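Local coordinates for SPbeta prophage-derived aminoglycoside N(3')-acetyltransferase-like protein YokD (Bacillus subtilis, PDB 2NYG) that is a homodimeric, coenzyme A-binding member of the antibiotic N-acetyltransferase family that may contribute to antibiotic resistance, its natural substrate being unestablished, at residues Y122-K126 with A137-N143; E226-F231 with F258-F263. The contacts are given in a common frame with arbitrary orientation. Residue numbers count along the deposited sequence, not the author numbering.

Contacts 1 and 2 lie on opposite sides of the chain's centre, with their own centres 30 Å apart and their nearest atoms about 21 Å apart, so they do not touch. Contact 1 closes along the chain before contact 2 opens. A mixed sheet relates them: strands 126-127 and 135-139 of contact 1 form one edge of it, whereas the helices of contact 2 flank strands 238-242 and 245-251 in sequence, the pair at the other edge. Both contacts are away from the coenzyme A site. Contact 1 reaches the second subunit through Tyr122 and Pro123, while contact 2 is packing within one chain.

Contact 1 of 2, residues Y122-K126 with A137-N143; sequences YPEVK and AWGKHKN
A type II beta turn, Tyr122 to Val125, leads into the short edge strand 126-127 of a mixed sheet, which pairs antiparallel with strand 135-139. Val125 N donates to Tyr122 O (3.1 Å) to close the turn; Pro123 suits its second position (phi/psi -51/121), and Glu124 takes the positive phi of the third (86/7). Lys126 and Ala137 then form an antiparallel hydrogen-bonded pair, CA-CA 5.3 Å, with Lys126 N to Ala137 O and Ala137 N to Lys126 O both 2.8 Å.

At Gly139, whose phi/psi of 123/179 would jam a CB against the preceding carbonyl, a type I turn to Lys142 begins and leads into helix 142-146, with His141 as N-cap. Lys142 leaves this turn with chi1 p and the rest of its chain extended (t, t, t), so that its ammonium reaches back to the first turn.

Tyr122 (chi1 t) reaches helix 48-60, its OH bonding to Gln54, and meets Tyr105 of the second subunit, so this sheet edge touches the dimer partner. Trp138, chi1 t and chi2 96°, sets CD1 3.9 Å from Glu124 CB and its CB 4.1 Å from CG2 of Val125 (chi1 t); its broad indole packs on Ile57 and Val60. Val125 and Trp138 also touch Phe119 of helix 114-119. Lys126, folded m, m, t, m, brings NZ within 3.8 Å of Lys142 NZ, tolerable at the surface because Glu124 O (3.3 Å) and a water (2.7 Å) hold Lys142 NZ; that water accepts from Gly139 N (3.0 Å) and donates to Glu124 O (3.2 Å).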
loop_
_atom_site.group_PDB
_atom_site.type_symbol
_atom_site.label_atom_id
_atom_site.label_comp_id
_atom_site.label_asym_id
_atom_site.label_seq_id
_atom_site.Cartn_x
_atom_site.Cartn_y
_atom_site.Cartn_z
ATOM N N TYR A 122 -5.886 5.192 4.226
ATOM C CA TYR A 122 -5.873 5.440 5.665
ATOM C C TYR A 122 -7.259 5.990 6.025
ATOM O O TYR A 122 -7.870 6.718 5.241
ATOM C CB TYR A 122 -4.798 6.469 6.016
ATOM C CG TYR A 122 -4.461 6.543 7.485
ATOM C CD1 TYR A 122 -3.671 5.565 8.088
ATOM C CD2 TYR A 122 -4.901 7.610 8.271
ATOM C CE1 TYR A 122 -3.317 5.652 9.443
ATOM C CE2 TYR A 122 -4.555 7.703 9.626
ATOM C CZ TYR A 122 -3.760 6.721 10.203
ATOM O OH TYR A 122 -3.390 6.809 11.522
ATOM N N PRO A 123 -7.764 5.659 7.223
ATOM C CA PRO A 123 -9.087 6.138 7.631
ATOM C C PRO A 123 -9.270 7.639 7.468
ATOM O O PRO A 123 -8.515 8.439 8.037
ATOM C CB PRO A 123 -9.176 5.709 9.093
ATOM C CG PRO A 123 -8.259 4.533 9.170
ATOM C CD PRO A 123 -7.094 4.974 8.342
ATOM N N GLU A 124 -10.268 8.006 6.670
ATOM C CA GLU A 124 -10.632 9.401 6.436
ATOM C C GLU A 124 -9.895 10.173 5.345
ATOM O O GLU A 124 -10.088 11.374 5.187
ATOM C CB GLU A 124 -10.562 10.151 7.761
ATOM C CG GLU A 124 -11.261 9.380 8.871
ATOM C CD GLU A 124 -12.335 10.177 9.550
ATOM O OE1 GLU A 124 -11.987 11.017 10.407
ATOM O OE2 GLU A 124 -13.523 9.968 9.217
ATOM N N VAL A 125 -9.066 9.478 4.583
ATOM C CA VAL A 125 -8.329 10.091 3.494
ATOM C C VAL A 125 -9.133 9.996 2.196
ATOM O O VAL A 125 -9.634 8.931 1.841
ATOM C CB VAL A 125 -6.980 9.390 3.289
ATOM C CG1 VAL A 125 -6.274 9.960 2.067
ATOM C CG2 VAL A 125 -6.132 9.549 4.523
ATOM N N LYS A 126 -9.248 11.112 1.487
ATOM C CA LYS A 126 -9.979 11.129 0.228
ATOM C C LYS A 126 -9.003 11.204 -0.943
ATOM O O LYS A 126 -7.855 11.620 -0.772
ATOM C CB LYS A 126 -10.913 12.325 0.188
ATOM C CG LYS A 126 -12.068 12.258 1.179
ATOM C CD LYS A 126 -13.279 11.540 0.593
ATOM C CE LYS A 126 -14.529 11.889 1.376
ATOM N NZ LYS A 126 -14.329 11.587 2.821
ATOM N N ALA A 137 -6.064 13.564 0.202
ATOM C CA ALA A 137 -6.032 14.545 1.270
ATOM C C ALA A 137 -6.817 14.089 2.484
ATOM O O ALA A 137 -7.752 13.294 2.387
ATOM C CB ALA A 137 -6.558 15.885 0.771
ATOM N N TRP A 138 -6.395 14.607 3.630
ATOM C CA TRP A 138 -6.980 14.336 4.934
ATOM C C TRP A 138 -7.080 15.699 5.602
ATOM O O TRP A 138 -6.151 16.504 5.502
ATOM C CB TRP A 138 -6.031 13.459 5.758
ATOM C CG TRP A 138 -6.485 13.183 7.170
ATOM C CD1 TRP A 138 -7.153 12.082 7.607
ATOM C CD2 TRP A 138 -6.295 14.020 8.324
ATOM N NE1 TRP A 138 -7.389 12.173 8.954
ATOM C CE2 TRP A 138 -6.872 13.352 9.419
ATOM C CE3 TRP A 138 -5.694 15.265 8.533
ATOM C CZ2 TRP A 138 -6.866 13.883 10.710
ATOM C CZ3 TRP A 138 -5.685 15.796 9.824
ATOM C CH2 TRP A 138 -6.267 15.102 10.894
ATOM N N GLY A 139 -8.189 15.971 6.278
ATOM C CA GLY A 139 -8.290 17.250 6.952
ATOM C C GLY A 139 -9.450 18.160 6.614
ATOM O O GLY A 139 -10.292 17.861 5.773
ATOM N N LYS A 140 -9.459 19.300 7.290
ATOM C CA LYS A 140 -10.489 20.305 7.146
ATOM C C LYS A 140 -10.903 20.612 5.711
ATOM O O LYS A 140 -12.092 20.639 5.407
ATOM C CB LYS A 140 -10.035 21.594 7.839
ATOM C CG LYS A 140 -11.139 22.624 8.015
ATOM C CD LYS A 140 -10.582 23.936 8.526
ATOM C CE LYS A 140 -11.689 24.967 8.690
ATOM N NZ LYS A 140 -11.139 26.288 9.085
ATOM N N HIS A 141 -9.932 20.826 4.826
ATOM C CA HIS A 141 -10.255 21.178 3.445
ATOM C C HIS A 141 -10.130 20.124 2.338
ATOM O O HIS A 141 -10.177 20.457 1.164
ATOM C CB HIS A 141 -9.456 22.420 3.038
ATOM C CG HIS A 141 -9.738 23.622 3.887
ATOM N ND1 HIS A 141 -8.852 24.091 4.838
ATOM C CD2 HIS A 141 -10.813 24.441 3.940
ATOM C CE1 HIS A 141 -9.371 25.143 5.440
ATOM N NE2 HIS A 141 -10.559 25.376 4.914
ATOM N N LYS A 142 -10.002 18.861 2.711
ATOM C CA LYS A 142 -9.871 17.773 1.743
ATOM C C LYS A 142 -10.963 17.718 0.670
ATOM O O LYS A 142 -10.720 17.274 -0.450
ATOM C CB LYS A 142 -9.858 16.440 2.479
ATOM C CG LYS A 142 -11.218 16.047 2.978
ATOM C CD LYS A 142 -11.167 14.791 3.796
ATOM C CE LYS A 142 -12.553 14.428 4.276
ATOM N NZ LYS A 142 -12.484 13.601 5.505
ATOM N N ASN A 143 -12.169 18.148 1.010
ATOM C CA ASN A 143 -13.271 18.098 0.053
ATOM C C ASN A 143 -13.221 19.138 -1.052
ATOM O O ASN A 143 -13.477 18.811 -2.211
ATOM C CB ASN A 143 -14.611 18.183 0.783
ATOM C CG ASN A 143 -15.005 16.871 1.424
ATOM O OD1 ASN A 143 -15.840 16.837 2.328
ATOM N ND2 ASN A 143 -14.414 15.777 0.955
HETATM O O HOH W 1 -10.259 14.011 7.064
#

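Contact 2 of 2, residues E226-F231 with F258-F263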
loop_
_atom_site.group_PDB
_atom_site.type_symbol
_atom_site.label_atom_id
_atom_site.label_comp_id
_atom_site.label_asym_id
_atom_site.label_seq_id
_atom_site.Cartn_x
_atom_site.Cartn_y
_atom_site.Cartn_z
ATOM N N GLU A 226 16.375 22.636 -10.749
ATOM C CA GLU A 226 17.032 23.913 -10.988
ATOM C C GLU A 226 16.133 25.040 -10.495
ATOM O O GLU A 226 16.591 25.994 -9.881
ATOM C CB GLU A 226 17.310 24.109 -12.471
ATOM C CG GLU A 226 18.541 24.951 -12.738
ATOM C CD GLU A 226 18.693 25.337 -14.201
ATOM O OE1 GLU A 226 18.553 24.445 -15.075
ATOM O OE2 GLU A 226 18.959 26.534 -14.464
ATOM N N VAL A 227 14.842 24.920 -10.759
ATOM C CA VAL A 227 13.898 25.943 -10.330
ATOM C C VAL A 227 13.913 26.127 -8.811
ATOM O O VAL A 227 13.937 27.247 -8.317
ATOM C CB VAL A 227 12.480 25.584 -10.767
ATOM C CG1 VAL A 227 11.512 26.656 -10.320
ATOM C CG2 VAL A 227 12.456 25.378 -12.281
ATOM N N GLY A 228 13.911 25.009 -8.089
ATOM C CA GLY A 228 13.912 25.048 -6.643
ATOM C C GLY A 228 15.188 25.635 -6.087
ATOM O O GLY A 228 15.185 26.346 -5.092
ATOM N N GLN A 229 16.297 25.342 -6.742
ATOM C CA GLN A 229 17.565 25.855 -6.253
ATOM C C GLN A 229 17.682 27.371 -6.476
ATOM O O GLN A 229 18.387 28.068 -5.750
ATOM C CB GLN A 229 18.719 25.081 -6.902
ATOM C CG GLN A 229 19.061 23.787 -6.141
ATOM C CD GLN A 229 20.079 22.877 -6.845
ATOM O OE1 GLN A 229 21.080 23.342 -7.386
ATOM N NE2 GLN A 229 19.830 21.564 -6.807
ATOM N N ALA A 230 16.961 27.870 -7.474
ATOM C CA ALA A 230 16.971 29.286 -7.784
ATOM C C ALA A 230 16.024 29.991 -6.799
ATOM O O ALA A 230 16.254 31.128 -6.379
ATOM C CB ALA A 230 16.499 29.531 -9.255
ATOM N N PHE A 231 14.947 29.283 -6.428
ATOM C CA PHE A 231 13.954 29.795 -5.502
ATOM C C PHE A 231 14.614 30.014 -4.157
ATOM O O PHE A 231 14.241 30.901 -3.424
ATOM C CB PHE A 231 12.833 28.767 -5.371
ATOM C CG PHE A 231 11.674 29.196 -4.498
ATOM C CD1 PHE A 231 10.869 30.269 -4.861
ATOM C CD2 PHE A 231 11.359 28.489 -3.339
ATOM C CE1 PHE A 231 9.788 30.622 -4.094
ATOM C CE2 PHE A 231 10.279 28.841 -2.574
ATOM C CZ PHE A 231 9.493 29.900 -2.942
ATOM N N PHE A 258 7.249 31.870 -8.421
ATOM C CA PHE A 258 8.650 31.951 -8.813
ATOM C C PHE A 258 8.936 31.039 -9.995
ATOM O O PHE A 258 9.691 31.395 -10.889
ATOM C CB PHE A 258 9.557 31.562 -7.654
ATOM C CG PHE A 258 11.014 31.725 -7.952
ATOM C CD1 PHE A 258 11.647 32.947 -7.749
ATOM C CD2 PHE A 258 11.758 30.657 -8.454
ATOM C CE1 PHE A 258 13.003 33.108 -8.044
ATOM C CE2 PHE A 258 13.111 30.801 -8.755
ATOM C CZ PHE A 258 13.739 32.029 -8.551
ATOM N N ALA A 259 8.331 29.856 -9.981
ATOM C CA ALA A 259 8.500 28.884 -11.049
ATOM C C ALA A 259 8.047 29.484 -12.380
ATOM O O ALA A 259 8.691 29.314 -13.419
ATOM C CB ALA A 259 7.696 27.644 -10.734
ATOM N N GLU A 260 6.923 30.181 -12.339
ATOM C CA GLU A 260 6.387 30.812 -13.523
ATOM C C GLU A 260 7.431 31.770 -14.089
ATOM O O GLU A 260 7.825 31.650 -15.241
ATOM C CB GLU A 260 5.088 31.555 -13.171
ATOM C CG GLU A 260 4.586 32.514 -14.234
ATOM C CD GLU A 260 3.183 32.992 -13.949
ATOM O OE1 GLU A 260 2.860 33.200 -12.763
ATOM O OE2 GLU A 260 2.399 33.168 -14.903
ATOM N N LYS A 261 7.893 32.702 -13.268
ATOM C CA LYS A 261 8.875 33.679 -13.704
ATOM C C LYS A 261 10.174 33.076 -14.225
ATOM O O LYS A 261 10.650 33.453 -15.300
ATOM C CB LYS A 261 9.141 34.673 -12.580
ATOM C CG LYS A 261 7.912 35.502 -12.298
ATOM C CD LYS A 261 8.100 36.500 -11.191
ATOM C CE LYS A 261 6.875 37.384 -11.103
ATOM N NZ LYS A 261 7.057 38.506 -10.152
ATOM N N TRP A 262 10.745 32.138 -13.482
ATOM C CA TRP A 262 11.966 31.475 -13.919
ATOM C C TRP A 262 11.708 30.909 -15.323
ATOM O O TRP A 262 12.519 31.083 -16.223
ATOM C CB TRP A 262 12.329 30.348 -12.954
ATOM C CG TRP A 262 13.660 29.723 -13.216
ATOM C CD1 TRP A 262 14.825 29.988 -12.566
ATOM C CD2 TRP A 262 13.958 28.706 -14.179
ATOM N NE1 TRP A 262 15.836 29.191 -13.056
ATOM C CE2 TRP A 262 15.332 28.397 -14.050
ATOM C CE3 TRP A 262 13.199 28.024 -15.139
ATOM C CZ2 TRP A 262 15.964 27.434 -14.843
ATOM C CZ3 TRP A 262 13.819 27.068 -15.925
ATOM C CH2 TRP A 262 15.191 26.781 -15.773
ATOM N N PHE A 263 10.578 30.233 -15.504
ATOM C CA PHE A 263 10.222 29.671 -16.805
ATOM C C PHE A 263 10.042 30.753 -17.876
ATOM O O PHE A 263 10.615 30.655 -18.958
ATOM C CB PHE A 263 8.909 28.867 -16.722
ATOM C CG PHE A 263 9.048 27.502 -16.107
ATOM C CD1 PHE A 263 10.045 26.637 -16.522
ATOM C CD2 PHE A 263 8.151 27.065 -15.136
ATOM C CE1 PHE A 263 10.153 25.360 -15.985
ATOM C CE2 PHE A 263 8.251 25.791 -14.594
ATOM C CZ PHE A 263 9.254 24.937 -15.019
HETATM O O HOH W 2 18.393 28.738 -12.436
#
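Segments 226-231 and 258-263 belong to helices 224-234 and 252-268, which precede and follow the antiparallel strands 238-242 and 245-251 in sequence, and the contact is packing between them. They cross steeply: their N-to-C directions differ by 110° and their axes approach to 9.9 Å. The backbones come nearest at Val227 and Ala259, CA-CA 6.2 Å, where a small alanine permits a close approach.

Val227, buried, packs against side chains of the other helix and against Phe184 of helix 183-187. Its CG2 lies over the face of the Trp262 six-membered ring, 4.2 Å from the centroid in a CH-pi contact, and 4.2 Å from Phe263 CZ. Ala230, short enough to fit between two rings, places CB 3.7 Å from both Phe258 CE2 and Trp262 CD1. Phe231 CA lies 3.8 Å from the centroid of the Phe258 ring, a CH-pi contact, and the Phe231 ring turns its edge to that face in an offset edge-to-face pair (centroids 5.4 Å, planes 62°). His235 stacks on Phe231.

The helices are thus joined mainly by apolar and aromatic packing, with Trp262 NE1 served by a water (2.7 Å) that it shares with Glu226 OE2 (3.0 Å) of the other helix.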